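Local atomic coordinates of polyporopepsin (Irpex lacteus, PDB entry 1WKR), a protein that cleaves peptide bonds with broad specificity as an aspartic endopeptidase of the pepsin family and has milk-clotting activity. Residues T25-L30 with S45-S50; S35-L40 with T123-V128; T51-S56 with E72-V77; T55-S60 with G115-H120; L82-Q87 with T129-S134. All blocks are in the same frame, centred on the assembly; numbering follows the deposited sequence.

Contact 1 (T25-L30 with S45-S50)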
# COMPACT_ATOMS: atom_id res chain seq x y z
N THR A 25 -9.60 21.88 -6.66
CA THR A 25 -10.59 21.14 -5.87
C THR A 25 -9.82 20.03 -5.16
O THR A 25 -8.96 19.40 -5.75
CB THR A 25 -11.68 20.55 -6.81
OG1 THR A 25 -12.46 21.68 -7.31
CG2 THR A 25 -12.66 19.64 -6.08
N THR A 26 -10.17 19.77 -3.90
CA THR A 26 -9.55 18.69 -3.17
C THR A 26 -10.26 17.39 -3.31
O THR A 26 -11.51 17.30 -3.19
CB THR A 26 -9.57 19.07 -1.69
OG1 THR A 26 -8.73 20.23 -1.50
CG2 THR A 26 -8.88 17.95 -0.83
N TYR A 27 -9.50 16.31 -3.55
CA TYR A 27 -10.00 14.97 -3.65
C TYR A 27 -9.23 14.13 -2.63
O TYR A 27 -8.03 14.34 -2.38
CB TYR A 27 -9.75 14.38 -5.05
CG TYR A 27 -10.43 15.21 -6.14
CD1 TYR A 27 -9.82 16.36 -6.62
CD2 TYR A 27 -11.66 14.84 -6.64
CE1 TYR A 27 -10.41 17.14 -7.60
CE2 TYR A 27 -12.30 15.65 -7.67
CZ TYR A 27 -11.61 16.73 -8.07
OH TYR A 27 -12.21 17.52 -9.12
N SER A 28 -9.88 13.10 -2.06
CA SER A 28 -9.21 12.22 -1.07
C SER A 28 -8.82 10.95 -1.83
O SER A 28 -9.69 10.15 -2.18
CB SER A 28 -10.16 11.99 0.05
OG SER A 28 -9.51 11.18 1.03
N LEU A 29 -7.53 10.78 -2.11
CA LEU A 29 -7.06 9.70 -2.94
C LEU A 29 -6.36 8.66 -2.12
O LEU A 29 -5.55 8.94 -1.21
CB LEU A 29 -6.10 10.21 -4.02
CG LEU A 29 -6.71 11.28 -4.99
CD1 LEU A 29 -5.79 11.45 -6.16
CD2 LEU A 29 -8.10 10.82 -5.56
N LEU A 30 -6.62 7.38 -2.47
CA LEU A 30 -6.07 6.23 -1.76
C LEU A 30 -4.59 6.06 -2.12
O LEU A 30 -4.23 6.00 -3.30
CB LEU A 30 -6.90 5.02 -2.18
CG LEU A 30 -6.68 3.70 -1.40
CD1 LEU A 30 -7.94 2.84 -1.46
CD2 LEU A 30 -5.49 2.90 -1.99
N SER A 45 -17.36 14.75 -8.57
CA SER A 45 -17.18 14.92 -9.99
C SER A 45 -15.84 15.69 -10.22
O SER A 45 -15.47 16.55 -9.45
CB SER A 45 -18.32 15.77 -10.55
OG SER A 45 -19.55 15.12 -10.32
N TYR A 46 -15.27 15.38 -11.37
CA TYR A 46 -14.06 16.10 -11.83
C TYR A 46 -14.45 17.56 -12.14
O TYR A 46 -15.24 17.81 -13.05
CB TYR A 46 -13.51 15.45 -13.07
CG TYR A 46 -12.26 16.05 -13.66
CD1 TYR A 46 -11.27 16.63 -12.87
CD2 TYR A 46 -12.06 15.99 -15.04
CE1 TYR A 46 -10.12 17.15 -13.45
CE2 TYR A 46 -10.91 16.50 -15.60
CZ TYR A 46 -9.98 17.05 -14.82
OH TYR A 46 -8.81 17.51 -15.46
N VAL A 47 -13.85 18.48 -11.43
CA VAL A 47 -14.08 19.94 -11.66
C VAL A 47 -13.05 20.41 -12.65
O VAL A 47 -11.80 20.42 -12.35
CB VAL A 47 -13.98 20.66 -10.38
CG1 VAL A 47 -14.22 22.18 -10.65
CG2 VAL A 47 -15.09 20.13 -9.40
N LYS A 48 -13.44 20.77 -13.86
CA LYS A 48 -12.55 21.13 -14.95
C LYS A 48 -12.26 22.61 -14.90
O LYS A 48 -13.17 23.49 -14.93
CB LYS A 48 -13.20 20.78 -16.28
CG LYS A 48 -13.28 19.25 -16.41
CD LYS A 48 -13.86 18.89 -17.82
CE LYS A 48 -13.96 17.35 -17.97
NZ LYS A 48 -14.52 17.04 -19.33
N THR A 49 -10.99 22.98 -14.79
CA THR A 49 -10.54 24.35 -14.77
C THR A 49 -9.62 24.55 -15.92
O THR A 49 -9.39 23.70 -16.77
CB THR A 49 -9.79 24.65 -13.45
OG1 THR A 49 -8.56 23.84 -13.41
CG2 THR A 49 -10.63 24.33 -12.25
N SER A 50 -8.98 25.78 -15.96
CA SER A 50 -8.20 26.08 -17.12
C SER A 50 -6.93 25.26 -17.32
O SER A 50 -6.40 25.12 -18.38
CB SER A 50 -7.71 27.56 -17.07
OG SER A 50 -6.81 27.76 -15.98
O HOH W 1 -10.42 19.27 -10.30
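Tyr-27 carries this contact through its hydroxyl. Its CG stands anti to the carbonyl carbon, chi1 -60°, which puts the ring beside its own backbone N and sends OH to the loop 45-50. There Val-47 N donates to Tyr-27 OH at 3.0 Å, and the bond is nearly straight at 171°. The N-H meets the ring edge, near its plane. Tyr-27 OH in turn donates to a water at 2.8 Å. That water donates to Val-47 O at 2.7 Å, so both polar backbone atoms of Val-47 are tied to one phenol oxygen, one directly and one through water. Ser-45 O also lies at the ring edge, in plane, 3.7 Å from Tyr-27 CE2.

Thr-25 OG1, also anti to the carbonyl carbon, comes 3.6 Å from Val-47 CB, and the two side chains cross at about a right angle. The CB of Tyr-46 is directed away, yet CD1 at its ring edge lies 4.0 Å from Tyr-27 OH. Its own OH bonds Asp-75 OD2 and Ser-52 OG.

The loop thus lies against the N-terminal end of strand 25-32. This strand pairs with strands 14-20 and 103-106, while Leu-40 of strand 39-40 packs on Tyr-27.

Contact 2 (S35-L40 with T123-V128). With SO4 (sulfate ion), chain H.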
# COMPACT_ATOMS: atom_id res chain seq x y z
N SER A 35 -0.21 0.12 -7.53
CA SER A 35 -0.69 0.52 -8.87
C SER A 35 -0.10 1.89 -9.13
O SER A 35 0.47 2.51 -8.24
CB SER A 35 -2.18 0.58 -8.96
OG SER A 35 -2.74 1.68 -8.28
N SER A 36 -0.24 2.35 -10.39
CA SER A 36 0.56 3.48 -10.83
C SER A 36 -0.21 4.49 -11.60
O SER A 36 0.38 5.45 -12.14
CB SER A 36 1.75 2.96 -11.66
OG SER A 36 2.42 1.98 -10.84
N ASN A 37 -1.54 4.37 -11.64
CA ASN A 37 -2.40 5.36 -12.30
C ASN A 37 -3.03 6.20 -11.23
O ASN A 37 -3.66 5.69 -10.28
CB ASN A 37 -3.53 4.64 -13.07
CG ASN A 37 -3.03 3.93 -14.29
OD1 ASN A 37 -2.29 2.93 -14.21
ND2 ASN A 37 -3.35 4.44 -15.51
N THR A 38 -2.84 7.52 -11.32
CA THR A 38 -3.53 8.48 -10.44
C THR A 38 -4.85 8.85 -11.07
O THR A 38 -4.84 9.26 -12.25
CB THR A 38 -2.65 9.69 -10.16
OG1 THR A 38 -1.56 9.26 -9.32
CG2 THR A 38 -3.40 10.78 -9.41
N TRP A 39 -5.96 8.65 -10.37
CA TRP A 39 -7.28 8.93 -10.95
C TRP A 39 -8.22 9.35 -9.90
O TRP A 39 -8.07 9.09 -8.69
CB TRP A 39 -7.77 7.67 -11.70
CG TRP A 39 -8.06 6.47 -10.82
CD1 TRP A 39 -7.22 5.46 -10.50
CD2 TRP A 39 -9.35 6.15 -10.22
NE1 TRP A 39 -7.87 4.52 -9.71
CE2 TRP A 39 -9.19 4.90 -9.56
CE3 TRP A 39 -10.59 6.77 -10.22
CZ2 TRP A 39 -10.22 4.29 -8.87
CZ3 TRP A 39 -11.63 6.16 -9.54
CH2 TRP A 39 -11.46 4.90 -8.88
N LEU A 40 -9.30 9.99 -10.37
CA LEU A 40 -10.36 10.48 -9.50
C LEU A 40 -11.72 10.26 -10.22
O LEU A 40 -11.76 9.85 -11.38
CB LEU A 40 -10.13 11.97 -9.12
CG LEU A 40 -10.03 12.95 -10.29
CD1 LEU A 40 -11.42 13.41 -10.84
CD2 LEU A 40 -9.25 14.18 -9.81
N THR A 123 2.01 2.89 -24.27
CA THR A 123 2.50 4.17 -23.76
C THR A 123 2.40 4.19 -22.18
O THR A 123 1.39 3.86 -21.61
CB THR A 123 1.67 5.29 -24.31
OG1 THR A 123 1.93 5.33 -25.78
CG2 THR A 123 2.06 6.68 -23.82
N SER A 124 3.48 4.66 -21.61
CA SER A 124 3.54 4.78 -20.13
C SER A 124 3.02 6.13 -19.69
O SER A 124 2.91 7.11 -20.48
CB SER A 124 4.96 4.67 -19.69
OG SER A 124 5.69 5.81 -20.01
N ILE A 125 2.67 6.24 -18.40
CA ILE A 125 2.08 7.45 -17.78
C ILE A 125 2.97 7.81 -16.61
O ILE A 125 2.78 7.26 -15.48
CB ILE A 125 0.66 7.26 -17.31
CG1 ILE A 125 -0.23 6.60 -18.38
CG2 ILE A 125 0.09 8.60 -16.90
CD1 ILE A 125 -1.57 6.23 -17.83
N PRO A 126 3.96 8.69 -16.74
CA PRO A 126 4.83 9.12 -15.64
C PRO A 126 4.02 9.39 -14.37
O PRO A 126 2.99 10.09 -14.39
CB PRO A 126 5.54 10.32 -16.15
CG PRO A 126 5.66 10.08 -17.66
CD PRO A 126 4.33 9.38 -18.05
N THR A 127 4.51 8.88 -13.24
CA THR A 127 3.75 8.99 -12.00
C THR A 127 3.99 10.30 -11.34
O THR A 127 4.89 11.09 -11.74
CB THR A 127 4.17 7.86 -11.05
OG1 THR A 127 5.55 8.09 -10.66
CG2 THR A 127 4.07 6.47 -11.68
N VAL A 128 3.21 10.59 -10.31
CA VAL A 128 3.44 11.83 -9.56
C VAL A 128 4.85 11.92 -9.07
O VAL A 128 5.48 13.00 -9.15
CB VAL A 128 2.44 12.01 -8.38
CG1 VAL A 128 1.04 12.23 -8.95
CG2 VAL A 128 2.45 10.85 -7.39
S SO4 H . 1.35 3.02 -28.80
O1 SO4 H . 1.16 3.28 -27.34
O2 SO4 H . 1.99 1.78 -29.08
O3 SO4 H . -0.05 3.24 -29.75
O4 SO4 H . 2.21 4.30 -29.41
O HOH W 2 0.78 7.77 -13.43
O HOH W 3 0.78 8.67 -10.57
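This contact backs the N-terminal active-site loop of the pepsin fold. The segment 35-40 follows the Asp-Thr-Gly motif that holds the catalytic Asp-32, and Ser-35 OG bonds that aspartate. The segment 123-128 leads into helix 128-134 and covers the chain beyond the motif. All six touching residues are buried, and the side chains meet mainly through methyl groups.

Ile-125 reaches in with CD1, which comes 3.4 Å from Asn-37 ND2. The two side chains cross at about a right angle. Asn-37 ND2 has its polar partner in Thr-116 OG1, so the isoleucine methyl lies against an amide that is already held. Thr-127 has OG1 in the crowded place between backbone N and carbonyl carbon, chi1 67°. That position lets OG1 cap Asp-130 N as the helix N-cap and turns CG2 to the other segment, 3.9 Å from Ser-36 O. Val-128 CG1 lies 4.0 Å from Thr-38 OG1.

Two waters link the segments, one between carbonyl oxygens and one between a hydroxyl and a backbone N-H. The first donates to Ser-36 O at 2.7 Å and to Ile-125 O at 2.9 Å, although it has more acceptors around it than protons. The second accepts from Val-128 N, at the start of the helix, at 3.1 Å. The same water is bonded to Thr-38 OG1 at 2.7 Å, and that hydroxyl is also tied to Gly-106 N.

Contact 3 (T51-S56 with E72-V77)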
# COMPACT_ATOMS: atom_id res chain seq x y z
N THR A 51 -6.50 24.56 -16.22
CA THR A 51 -5.31 23.71 -16.31
C THR A 51 -5.68 22.25 -16.79
O THR A 51 -4.77 21.47 -17.01
CB THR A 51 -4.63 23.61 -14.97
OG1 THR A 51 -5.52 23.30 -13.93
CG2 THR A 51 -3.93 24.99 -14.59
N SER A 52 -6.94 21.95 -16.89
CA SER A 52 -7.38 20.62 -17.43
C SER A 52 -7.18 20.60 -18.94
O SER A 52 -7.67 21.56 -19.62
CB SER A 52 -8.85 20.42 -17.06
OG SER A 52 -9.30 19.16 -17.59
N SER A 53 -6.66 19.55 -19.48
CA SER A 53 -6.55 19.36 -20.93
C SER A 53 -6.84 17.95 -21.28
O SER A 53 -6.46 16.98 -20.61
CB SER A 53 -5.07 19.62 -21.36
OG SER A 53 -4.79 21.05 -21.18
N ALA A 54 -7.56 17.81 -22.38
CA ALA A 54 -7.83 16.49 -22.90
C ALA A 54 -6.72 15.86 -23.53
O ALA A 54 -5.60 16.40 -23.72
CB ALA A 54 -8.84 16.72 -24.09
N THR A 55 -6.74 14.38 -23.39
CA THR A 55 -5.81 13.64 -24.19
C THR A 55 -6.59 12.79 -25.23
O THR A 55 -7.73 12.85 -25.28
CB THR A 55 -4.89 12.72 -23.38
OG1 THR A 55 -5.68 11.55 -22.93
CG2 THR A 55 -4.33 13.37 -22.14
N SER A 56 -5.76 12.04 -26.04
CA SER A 56 -6.43 11.19 -27.04
C SER A 56 -6.84 9.83 -26.52
O SER A 56 -7.40 9.00 -27.22
CB SER A 56 -5.42 10.92 -28.12
OG SER A 56 -4.31 10.26 -27.71
N GLU A 72 -8.47 9.77 -19.91
CA GLU A 72 -7.22 10.36 -19.39
C GLU A 72 -7.17 11.83 -19.69
O GLU A 72 -7.43 12.25 -20.88
CB GLU A 72 -6.04 9.62 -19.95
CG GLU A 72 -4.71 9.86 -19.23
CD GLU A 72 -4.65 9.16 -17.88
OE1 GLU A 72 -5.48 8.34 -17.50
OE2 GLU A 72 -3.59 9.42 -17.13
N TYR A 73 -6.77 12.66 -18.78
CA TYR A 73 -6.57 14.11 -18.89
C TYR A 73 -5.20 14.45 -18.42
O TYR A 73 -4.56 13.66 -17.73
CB TYR A 73 -7.58 14.83 -18.02
CG TYR A 73 -9.01 14.75 -18.44
CD1 TYR A 73 -9.78 13.66 -18.15
CD2 TYR A 73 -9.59 15.78 -19.23
CE1 TYR A 73 -11.13 13.56 -18.55
CE2 TYR A 73 -10.95 15.69 -19.64
CZ TYR A 73 -11.65 14.58 -19.27
OH TYR A 73 -12.97 14.52 -19.72
N THR A 74 -4.72 15.69 -18.68
CA THR A 74 -3.64 16.28 -17.91
C THR A 74 -4.19 17.39 -17.07
O THR A 74 -5.18 18.09 -17.47
CB THR A 74 -2.45 16.65 -18.71
OG1 THR A 74 -2.85 17.69 -19.67
CG2 THR A 74 -1.84 15.54 -19.49
N ASP A 75 -3.61 17.66 -15.93
CA ASP A 75 -4.06 18.72 -15.05
C ASP A 75 -2.98 19.05 -14.02
O ASP A 75 -1.95 18.30 -13.92
CB ASP A 75 -5.38 18.29 -14.33
CG ASP A 75 -6.29 19.49 -14.08
OD1 ASP A 75 -5.83 20.58 -13.79
OD2 ASP A 75 -7.54 19.27 -14.03
N THR A 76 -3.14 20.11 -13.30
CA THR A 76 -2.19 20.50 -12.24
C THR A 76 -2.61 19.78 -10.99
O THR A 76 -3.75 19.90 -10.52
CB THR A 76 -2.22 22.00 -12.04
OG1 THR A 76 -1.66 22.58 -13.23
CG2 THR A 76 -1.33 22.44 -10.88
N VAL A 77 -1.67 19.06 -10.38
CA VAL A 77 -1.92 18.28 -9.13
C VAL A 77 -1.09 18.84 -8.03
O VAL A 77 0.15 19.07 -8.22
CB VAL A 77 -1.53 16.81 -9.44
CG1 VAL A 77 -1.47 15.98 -8.16
CG2 VAL A 77 -2.57 16.23 -10.42
O HOH W 4 -1.56 21.53 -15.83
O HOH W 5 -2.94 20.19 -18.54
O HOH W 6 -2.98 17.05 -22.44
O HOH W 7 -9.32 13.62 -22.52
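Three threonines, Thr-55, Thr-74 and Thr-51, bury the most surface where the segment 51-56 runs antiparallel to strand 72-77. The N-to-C directions of the short strand 53-55 and strand 72-77 are 150° apart.

Thr-55 holds one end. Its OG1 sits between backbone N and carbonyl carbon, chi1 74°, and donates to Glu-72 O at 2.8 Å. The donor stands above the carbonyl plane. Thr-55 N adds only a weak bond to the same oxygen. Thr-55 CG2 rests alongside the backbone of Tyr-73, 4.0 Å from its C atom.

Thr-74 holds the middle. It pairs with Ser-53 as a hydrogen-bonded antiparallel pair: Ser-53 N donates to Thr-74 O, and Thr-74 N donates to Ser-53 O, both at 2.9 Å and both in the carbonyl plane. Thr-74 OG1 lies 3.4 Å from Ser-53 CB, on the same face. Waters join this hydroxyl to Thr-51 O and Ala-54 O.

Thr-51 holds the other end. Its OG1 donates to Asp-75 OD1 at 2.7 Å, nearly along the C-O axis. Thr-76 N grips the same oxygen at 2.8 Å, on its anti lone pair. The other oxygen of this buried aspartate is taken by Tyr-46.

The chain turns a corner at Ser-56 and goes on into strand 57-62. Strands 53-55 and 57-62, on either side of this corner, both pair antiparallel with strand 67-79, which with 57-62 forms the hairpin that carries the active-site flap in pepsin-like proteases.

Contact 4 (T55-S60 with G115-H120). With SO4 (sulfate ion), chain D.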
# COMPACT_ATOMS: atom_id res chain seq x y z
N THR A 55 -6.74 14.38 -23.39
CA THR A 55 -5.81 13.64 -24.19
C THR A 55 -6.59 12.79 -25.23
O THR A 55 -7.73 12.85 -25.28
CB THR A 55 -4.89 12.72 -23.38
OG1 THR A 55 -5.68 11.55 -22.93
CG2 THR A 55 -4.33 13.37 -22.14
N SER A 56 -5.76 12.04 -26.04
CA SER A 56 -6.43 11.19 -27.04
C SER A 56 -6.84 9.83 -26.52
O SER A 56 -7.40 9.00 -27.22
CB SER A 56 -5.42 10.92 -28.12
OG SER A 56 -4.31 10.26 -27.71
N ASP A 57 -6.65 9.57 -25.19
CA ASP A 57 -6.79 8.20 -24.64
C ASP A 57 -7.90 8.06 -23.65
O ASP A 57 -8.20 8.93 -22.81
CB ASP A 57 -5.49 7.84 -23.92
CG ASP A 57 -4.33 7.70 -24.86
OD1 ASP A 57 -4.43 6.90 -25.86
OD2 ASP A 57 -3.29 8.33 -24.64
N LYS A 58 -8.49 6.87 -23.68
CA LYS A 58 -9.26 6.31 -22.53
C LYS A 58 -8.26 5.53 -21.66
O LYS A 58 -7.16 5.24 -22.07
CB LYS A 58 -10.36 5.35 -23.05
CG LYS A 58 -11.36 6.00 -24.06
CD LYS A 58 -11.95 7.15 -23.46
CE LYS A 58 -13.23 7.69 -24.40
NZ LYS A 58 -13.79 8.88 -23.82
N VAL A 59 -8.76 5.23 -20.44
CA VAL A 59 -7.90 4.57 -19.46
C VAL A 59 -8.72 3.53 -18.71
O VAL A 59 -9.93 3.70 -18.51
CB VAL A 59 -7.23 5.62 -18.49
CG1 VAL A 59 -8.29 6.37 -17.69
CG2 VAL A 59 -6.24 4.95 -17.56
N SER A 60 -8.06 2.44 -18.34
CA SER A 60 -8.72 1.30 -17.62
C SER A 60 -7.64 0.62 -16.79
O SER A 60 -6.59 0.33 -17.27
CB SER A 60 -9.24 0.28 -18.76
OG SER A 60 -9.83 -0.78 -18.17
N GLY A 115 -0.20 -0.30 -21.00
CA GLY A 115 -1.41 -1.13 -21.26
C GLY A 115 -2.65 -0.55 -20.74
O GLY A 115 -3.76 -1.02 -21.05
N THR A 116 -2.59 0.50 -19.89
CA THR A 116 -3.79 1.09 -19.33
C THR A 116 -4.49 2.10 -20.26
O THR A 116 -5.66 2.37 -20.02
CB THR A 116 -3.56 1.72 -17.91
OG1 THR A 116 -2.69 2.89 -18.03
CG2 THR A 116 -2.94 0.69 -16.92
N LEU A 117 -3.74 2.65 -21.20
CA LEU A 117 -4.34 3.64 -22.13
C LEU A 117 -4.79 2.87 -23.43
O LEU A 117 -4.18 1.97 -23.87
CB LEU A 117 -3.32 4.66 -22.54
CG LEU A 117 -2.75 5.56 -21.39
CD1 LEU A 117 -1.59 6.44 -21.90
CD2 LEU A 117 -3.86 6.37 -20.74
N SER A 118 -5.85 3.48 -23.99
CA SER A 118 -6.34 2.98 -25.31
C SER A 118 -6.69 4.24 -26.12
O SER A 118 -7.42 5.09 -25.61
CB SER A 118 -7.57 2.16 -25.14
OG SER A 118 -8.06 1.73 -26.43
N PRO A 119 -6.21 4.35 -27.37
CA PRO A 119 -5.57 3.27 -28.16
C PRO A 119 -4.12 3.14 -27.98
O PRO A 119 -3.47 2.20 -28.51
CB PRO A 119 -5.80 3.76 -29.60
CG PRO A 119 -5.78 5.31 -29.51
CD PRO A 119 -6.54 5.57 -28.18
N HIS A 120 -3.42 3.95 -27.10
CA HIS A 120 -1.97 3.90 -27.02
C HIS A 120 -1.55 2.86 -25.97
O HIS A 120 -1.07 3.22 -24.86
CB HIS A 120 -1.50 5.30 -26.64
CG HIS A 120 -1.68 6.28 -27.76
ND1 HIS A 120 -2.59 7.25 -27.76
CD2 HIS A 120 -0.98 6.31 -29.00
CE1 HIS A 120 -2.56 8.00 -28.95
NE2 HIS A 120 -1.65 7.39 -29.66
S SO4 D . -15.79 7.97 -20.75
O1 SO4 D . -16.85 9.25 -20.75
O2 SO4 D . -14.72 8.39 -19.80
O3 SO4 D . -16.50 6.85 -20.24
O4 SO4 D . -15.25 7.73 -22.03
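Strand 57-60 lies in the flap hairpin of the pepsin fold, and strand 117-118 pairs antiparallel with it. A histidine-carboxylate bond closes one end. Lys-58 and Ser-118 are the hydrogen-bonded pair, with Lys-58 N to Ser-118 O at 2.8 Å. Val-59 and Leu-117 are the non-hydrogen-bonded pair, and Val-59 CB meets Leu-117 CD2 on a common face.

Asp-57 and His-120 cross at about a right angle, with the carboxylate and ring planes 89° apart. His-120 ND1 donates to Asp-57 OD1 at 2.7 Å, on its syn lone pair and close to the ring plane. His-120 N adds a weak bond to the same oxygen. The carboxylate would probably favour a protonated imidazole. An alanine at Asp-57 would take away the acceptor of His-120 ND1 and would probably loosen the chain after the cis peptide bond.

Leu-117 crosses Asp-57 likewise, its CD1 3.7 Å from Asp-57 OD2. Pro-119 CG lies over one face of the His-120 ring, toward its rim. The side chains of Val-59 and Thr-116 lie side by side, pointing the same way. Lys-58 bends at chi2; its NZ bonds Thr-71 OG1 and donates to O4 of a sulfate, probably from the crystallisation liquor, at 2.6 Å.

Contact 5 (L82-Q87 with T129-S134)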
# COMPACT_ATOMS: atom_id res chain seq x y z
N LEU A 82 3.79 20.87 -2.83
CA LEU A 82 4.40 20.49 -4.14
C LEU A 82 3.33 20.60 -5.19
O LEU A 82 2.16 20.18 -5.00
CB LEU A 82 4.96 19.08 -4.06
CG LEU A 82 5.96 18.84 -2.89
CD1 LEU A 82 6.41 17.38 -3.01
CD2 LEU A 82 7.19 19.75 -2.98
N THR A 83 3.72 21.08 -6.35
CA THR A 83 2.77 21.23 -7.51
C THR A 83 3.32 20.57 -8.70
O THR A 83 4.56 20.76 -9.05
CB THR A 83 2.53 22.70 -7.77
OG1 THR A 83 1.96 23.29 -6.54
CG2 THR A 83 1.54 22.93 -8.84
N ILE A 84 2.52 19.83 -9.45
CA ILE A 84 2.88 19.16 -10.66
C ILE A 84 2.02 19.67 -11.78
O ILE A 84 0.84 19.26 -11.89
CB ILE A 84 2.66 17.61 -10.58
CG1 ILE A 84 3.35 17.07 -9.34
CG2 ILE A 84 3.17 16.97 -11.85
CD1 ILE A 84 2.83 15.65 -8.98
N PRO A 85 2.50 20.55 -12.63
CA PRO A 85 1.71 20.99 -13.79
C PRO A 85 1.70 19.74 -14.84
O PRO A 85 2.72 19.06 -14.92
CB PRO A 85 2.53 22.20 -14.36
CG PRO A 85 3.87 22.24 -13.67
CD PRO A 85 3.83 21.27 -12.53
N LYS A 86 0.68 19.51 -15.44
CA LYS A 86 0.54 18.60 -16.47
C LYS A 86 0.74 17.12 -16.07
O LYS A 86 1.24 16.34 -16.85
CB LYS A 86 1.37 19.00 -17.68
CG LYS A 86 1.04 20.40 -18.30
CD LYS A 86 1.52 20.51 -19.83
CE LYS A 86 0.79 19.35 -20.56
NZ LYS A 86 0.89 19.68 -22.23
N GLN A 87 0.36 16.83 -14.85
CA GLN A 87 0.24 15.41 -14.45
C GLN A 87 -0.86 14.71 -15.25
O GLN A 87 -1.97 15.26 -15.34
CB GLN A 87 -0.09 15.35 -12.95
CG GLN A 87 -0.32 13.89 -12.47
CD GLN A 87 0.90 13.02 -12.58
OE1 GLN A 87 1.99 13.45 -12.12
NE2 GLN A 87 0.79 11.82 -13.14
N THR A 129 5.45 10.81 -8.58
CA THR A 129 6.81 10.85 -8.07
C THR A 129 7.81 11.14 -9.21
O THR A 129 8.70 11.96 -9.07
CB THR A 129 7.17 9.50 -7.42
OG1 THR A 129 6.03 9.09 -6.62
CG2 THR A 129 8.37 9.64 -6.53
N ASP A 130 7.63 10.44 -10.35
CA ASP A 130 8.48 10.67 -11.51
C ASP A 130 8.43 12.14 -11.97
O ASP A 130 9.48 12.70 -12.27
CB ASP A 130 7.99 9.80 -12.70
CG ASP A 130 8.27 8.38 -12.54
OD1 ASP A 130 9.18 7.98 -11.82
OD2 ASP A 130 7.53 7.59 -13.24
N ASN A 131 7.24 12.73 -12.02
CA ASN A 131 7.12 14.11 -12.46
C ASN A 131 7.70 15.09 -11.48
O ASN A 131 8.35 16.09 -11.88
CB ASN A 131 5.67 14.46 -12.78
CG ASN A 131 5.20 13.85 -14.08
OD1 ASN A 131 5.96 13.71 -15.04
ND2 ASN A 131 3.92 13.46 -14.12
N LEU A 132 7.47 14.92 -10.18
CA LEU A 132 8.09 15.76 -9.17
C LEU A 132 9.61 15.75 -9.36
O LEU A 132 10.25 16.81 -9.16
CB LEU A 132 7.76 15.25 -7.77
CG LEU A 132 6.32 15.63 -7.34
CD1 LEU A 132 5.99 14.81 -6.07
CD2 LEU A 132 6.18 17.11 -7.05
N PHE A 133 10.20 14.60 -9.67
CA PHE A 133 11.63 14.55 -9.87
C PHE A 133 12.04 15.14 -11.19
O PHE A 133 12.99 15.97 -11.24
CB PHE A 133 12.10 13.11 -9.75
CG PHE A 133 13.59 13.05 -10.02
CD1 PHE A 133 14.48 13.62 -9.08
CD2 PHE A 133 14.10 12.52 -11.22
CE1 PHE A 133 15.87 13.70 -9.40
CE2 PHE A 133 15.49 12.57 -11.46
CZ PHE A 133 16.32 13.16 -10.57
N SER A 134 11.41 14.80 -12.31
CA SER A 134 11.91 15.28 -13.63
C SER A 134 11.67 16.78 -13.74
O SER A 134 12.45 17.42 -14.51
CB SER A 134 11.21 14.51 -14.76
OG SER A 134 9.85 14.78 -14.78
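Gln-87 OE1 is gripped by one bond across the contact: Asn-131 ND2 donates to it at 2.8 Å, with an angle of 163° at the hydrogen. The donor stands above the carbonyl plane of Gln-87, yet OE1 lies in the amide plane of Asn-131. The two amide planes are 53° apart. Gln-87 reaches there with CG anti to its backbone N and a bend at chi2. Its NE2 donates to Pro-126 O, which fixes the rotation of the amide. A leucine at Gln-87 would lack both amide bonds and would probably leave the Asn-131 side chain and the Pro-126 carbonyl less firmly held.

The rest is apolar. Leu-132 enters with CD2, 3.6 Å from Ile-84 CG1 and 3.8 Å from Leu-82 CB, so that the methyl touches both strand residues. Its side chain crosses each of them at about a right angle. Ile-84 CG2 meets Asn-131 CB at 3.7 Å.

Strand 82-84 and helix 129-134 run nearly perpendicular, at 98°, and their axes approach to 8.7 Å. Phe-162 of strand 155-162 also packs on Leu-82 and Leu-132. The chemistry implies a helix seated on its strand by aliphatic packing, with a single amide-amide bond where the strand has turned its corner.

All five contacts lie within the peptidase A1 range, and contact 2 is the one nearest the catalytic pair. There the side chain of Ser-36 is about 8 Å from that of Asp-32 and about 9 Å from that of Asp-212. Contacts 4 and 5 each have their centre about 11 Å from that of contact 2. Asn-37 ND2 bonds Thr-116 OG1 at 3.0 Å towards contact 4, and Gln-87 NE2 bonds Pro-126 O at 3.1 Å towards contact 5. Contact 3 shares Thr-55 and Ser-56 with contact 4. It meets contact 1 where Tyr-46 OH bonds Asp-75 OD2 at 2.6 Å, and contact 5 through Val-77 O and Ile-84 N.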